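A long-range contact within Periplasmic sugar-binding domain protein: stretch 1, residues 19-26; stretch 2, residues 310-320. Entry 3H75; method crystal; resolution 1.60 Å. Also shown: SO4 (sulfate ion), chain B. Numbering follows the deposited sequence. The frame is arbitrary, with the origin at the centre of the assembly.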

# COMPACT_ATOMS: atom_id res chain seq x y z
N TRP A 19 -6.40 1.94 5.12
CA TRP A 19 -5.91 1.45 6.40
C TRP A 19 -6.94 0.64 7.18
O TRP A 19 -6.56 -0.23 7.96
CB TRP A 19 -5.33 2.62 7.20
CG TRP A 19 -3.94 2.93 6.73
CD1 TRP A 19 -3.49 4.07 6.12
CD2 TRP A 19 -2.81 2.04 6.79
NE1 TRP A 19 -2.16 3.94 5.79
CE2 TRP A 19 -1.72 2.71 6.19
CE3 TRP A 19 -2.62 0.74 7.29
CZ2 TRP A 19 -0.45 2.11 6.07
CZ3 TRP A 19 -1.37 0.16 7.17
CH2 TRP A 19 -0.30 0.84 6.57
N VAL A 20 -8.22 0.90 6.95
CA VAL A 20 -9.25 0.11 7.61
C VAL A 20 -9.27 -1.27 6.94
O VAL A 20 -9.41 -2.29 7.62
CB VAL A 20 -10.64 0.78 7.48
CG1 VAL A 20 -11.73 -0.19 7.94
CG2 VAL A 20 -10.68 2.05 8.32
N SER A 21 -9.11 -1.31 5.62
CA SER A 21 -9.09 -2.59 4.92
C SER A 21 -7.89 -3.42 5.34
O SER A 21 -7.97 -4.64 5.45
CB SER A 21 -9.07 -2.36 3.40
OG SER A 21 -10.31 -1.83 2.97
N TYR A 22 -6.77 -2.74 5.59
CA TYR A 22 -5.54 -3.39 6.02
C TYR A 22 -5.83 -4.03 7.39
O TYR A 22 -5.49 -5.19 7.63
CB TYR A 22 -4.44 -2.34 6.15
CG TYR A 22 -3.02 -2.86 6.27
CD1 TYR A 22 -2.17 -2.89 5.17
CD2 TYR A 22 -2.51 -3.24 7.51
CE1 TYR A 22 -0.83 -3.28 5.29
CE2 TYR A 22 -1.17 -3.63 7.65
CZ TYR A 22 -0.34 -3.64 6.54
OH TYR A 22 0.99 -3.96 6.68
N SER A 23 -6.47 -3.26 8.27
CA SER A 23 -6.82 -3.74 9.60
C SER A 23 -7.80 -4.91 9.57
O SER A 23 -7.61 -5.91 10.27
CB SER A 23 -7.44 -2.61 10.43
OG SER A 23 -6.48 -1.63 10.74
N GLN A 24 -8.84 -4.79 8.75
CA GLN A 24 -9.84 -5.85 8.66
C GLN A 24 -9.25 -7.16 8.17
O GLN A 24 -9.63 -8.23 8.65
CB GLN A 24 -11.00 -5.42 7.75
CG GLN A 24 -11.75 -4.20 8.26
CD GLN A 24 -12.29 -4.39 9.67
OE1 GLN A 24 -13.15 -5.23 9.91
NE2 GLN A 24 -11.77 -3.60 10.61
N PHE A 25 -8.32 -7.09 7.23
CA PHE A 25 -7.68 -8.29 6.71
C PHE A 25 -6.86 -8.94 7.84
O PHE A 25 -6.87 -10.16 8.00
CB PHE A 25 -6.78 -7.96 5.52
CG PHE A 25 -6.37 -9.17 4.71
CD1 PHE A 25 -7.30 -9.83 3.91
CD2 PHE A 25 -5.07 -9.66 4.77
CE1 PHE A 25 -6.94 -10.96 3.17
CE2 PHE A 25 -4.70 -10.80 4.03
CZ PHE A 25 -5.63 -11.44 3.23
N MSE A 26 -6.16 -8.11 8.61
CA MSE A 26 -5.36 -8.61 9.72
C MSE A 26 -6.24 -9.26 10.78
O MSE A 26 -5.89 -10.31 11.31
CB MSE A 26 -4.58 -7.48 10.39
CG MSE A 26 -3.43 -6.92 9.59
SE MSE A 26 -2.51 -5.52 10.58
CE MSE A 26 -1.59 -6.62 11.87
N GLY A 310 -15.57 -6.61 -0.49
CA GLY A 310 -15.19 -5.53 0.40
C GLY A 310 -14.29 -6.04 1.51
O GLY A 310 -13.45 -6.91 1.29
N ASP A 311 -14.47 -5.50 2.72
CA ASP A 311 -13.63 -5.91 3.84
C ASP A 311 -14.00 -7.28 4.44
O ASP A 311 -13.52 -7.65 5.51
CB ASP A 311 -13.64 -4.83 4.92
CG ASP A 311 -12.90 -3.57 4.48
OD1 ASP A 311 -12.31 -3.58 3.38
OD2 ASP A 311 -12.90 -2.58 5.24
N GLN A 312 -14.84 -8.02 3.73
CA GLN A 312 -15.21 -9.36 4.16
C GLN A 312 -14.32 -10.34 3.40
O GLN A 312 -14.35 -11.54 3.64
CB GLN A 312 -16.68 -9.64 3.85
CG GLN A 312 -17.67 -8.71 4.55
CD GLN A 312 -17.73 -8.93 6.05
OE1 GLN A 312 -18.25 -8.09 6.79
NE2 GLN A 312 -17.22 -10.07 6.51
N VAL A 313 -13.49 -9.81 2.49
CA VAL A 313 -12.63 -10.66 1.69
C VAL A 313 -11.69 -11.56 2.50
O VAL A 313 -11.40 -12.69 2.11
CB VAL A 313 -11.81 -9.82 0.66
CG1 VAL A 313 -10.77 -8.97 1.38
CG2 VAL A 313 -11.15 -10.75 -0.35
N GLY A 314 -11.22 -11.06 3.65
CA GLY A 314 -10.32 -11.86 4.46
C GLY A 314 -10.93 -13.15 4.98
O GLY A 314 -10.21 -14.12 5.25
N THR A 315 -12.25 -13.17 5.12
CA THR A 315 -12.95 -14.35 5.62
C THR A 315 -12.83 -15.55 4.69
O THR A 315 -13.06 -16.69 5.10
CB THR A 315 -14.45 -14.05 5.85
OG1 THR A 315 -15.07 -13.74 4.59
CG2 THR A 315 -14.62 -12.87 6.79
N ARG A 316 -12.48 -15.31 3.43
CA ARG A 316 -12.34 -16.39 2.46
C ARG A 316 -10.92 -16.92 2.36
O ARG A 316 -10.61 -17.76 1.50
CB ARG A 316 -12.81 -15.92 1.08
CG ARG A 316 -14.29 -15.61 1.01
CD ARG A 316 -14.67 -15.03 -0.35
NE ARG A 316 -14.32 -15.92 -1.45
CZ ARG A 316 -14.82 -17.14 -1.63
NH1 ARG A 316 -15.71 -17.62 -0.77
NH2 ARG A 316 -14.44 -17.87 -2.67
N VAL A 317 -10.04 -16.43 3.23
CA VAL A 317 -8.65 -16.86 3.22
C VAL A 317 -8.37 -17.84 4.36
O VAL A 317 -8.73 -17.59 5.51
CB VAL A 317 -7.70 -15.65 3.36
CG1 VAL A 317 -6.25 -16.11 3.34
CG2 VAL A 317 -7.96 -14.66 2.24
N ASP A 318 -7.73 -18.95 4.02
CA ASP A 318 -7.39 -19.95 5.02
C ASP A 318 -5.99 -19.67 5.54
O ASP A 318 -5.01 -20.26 5.10
CB ASP A 318 -7.45 -21.36 4.41
CG ASP A 318 -6.98 -22.43 5.37
OD1 ASP A 318 -7.26 -22.30 6.58
OD2 ASP A 318 -6.35 -23.40 4.91
N PHE A 319 -5.91 -18.74 6.48
CA PHE A 319 -4.63 -18.34 7.07
C PHE A 319 -3.92 -19.48 7.78
O PHE A 319 -2.72 -19.69 7.56
CB PHE A 319 -4.85 -17.17 8.03
CG PHE A 319 -5.30 -15.90 7.34
CD1 PHE A 319 -4.39 -15.11 6.66
CD2 PHE A 319 -6.64 -15.52 7.38
CE1 PHE A 319 -4.81 -13.93 6.02
CE2 PHE A 319 -7.06 -14.35 6.74
CZ PHE A 319 -6.14 -13.56 6.06
N ARG A 320 -4.63 -20.21 8.63
CA ARG A 320 -4.01 -21.31 9.35
C ARG A 320 -3.38 -22.26 8.34
O ARG A 320 -2.34 -22.87 8.60
CB ARG A 320 -5.04 -22.05 10.21
CG ARG A 320 -4.43 -23.10 11.12
CD ARG A 320 -5.47 -23.70 12.06
NE ARG A 320 -5.98 -22.72 13.02
CZ ARG A 320 -5.26 -22.17 13.99
NH1 ARG A 320 -3.98 -22.49 14.14
NH2 ARG A 320 -5.82 -21.28 14.80
S SO4 B . 1.32 5.66 4.47
O1 SO4 B . 2.11 5.27 3.28
O2 SO4 B . -0.10 5.40 4.21
O3 SO4 B . 1.78 4.85 5.60
O4 SO4 B . 1.54 7.10 4.74
O HOH W 1 -12.31 -0.08 4.29

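Nearly three hundred residues of sequence separate the two stretches, yet they pack closely, and most of the surface they bury belongs to two residues: Phe-25 on the helix of stretch 1 and Asp-311 in stretch 2. One makes the apolar half of the contact, the other the polar half.

Phe-25 is the larger contributor. Its CA-to-CB bond points sideways to stretch 2, but with chi1 near 180° (t) the ring swings closer and lies among Val-313, Gly-314, Val-317 and Phe-319. A flat, wholly apolar side chain suits this buried place, since it can touch several neighbours at once and leaves no polar group without a partner. The closest of these approaches is to Phe-319, whose CB points toward the helix: Phe-25 CZ and Phe-319 CZ are 3.6 Å apart, the ring centroids 5.2 Å, and the planes meet at 73°. The edge of Phe-319 is thus directed at the face of Phe-25, an arrangement that sets the slightly positive rim of one ring against the electron-rich face of the other. Val-317 adds a methyl group, with its CG2 3.9 Å from Phe-25 CE1, while Val-313 is a looser neighbour, its CG1 4.4 Å from Phe-25 CD1.

Gly-314 lets the backbone itself come up to the ring. Its CA lies 3.7 Å from Phe-25 CD1, and the CA atoms of Gly-314 and Phe-25 are only 5.0 Å apart. A CB at this position would point toward the helix and come within 3.3 Å of Phe-25 CD1, a tight fit; the absence of a side chain therefore suits the close approach. The 3-10 segment 312-316 carries both Val-313 and Gly-314 to the ring.

One helical turn before Phe-25, the contact becomes polar. Asp-311 points its CB toward the helix, and its carboxylate accepts a hydrogen bond from Ser-21, with Ser-21 OG to Asp-311 OD1 at 2.7 Å. Serine suits this site because its short side chain offers a hydroxyl donor close to the helix backbone, within reach of an acid on the neighbouring segment. Water 1 reinforces the pair, donating to Ser-21 OG at 3.0 Å and to Asp-311 OD2 at 2.7 Å, so that both carboxylate oxygens are engaged. Aliphatic carbons of the helix also pack against the acid: Gln-24 CG lies 3.6 Å from Asp-311 OD2, and Val-20 CG1 lies 3.8 Å from the same oxygen. These are packing contacts that help cover the carboxylate.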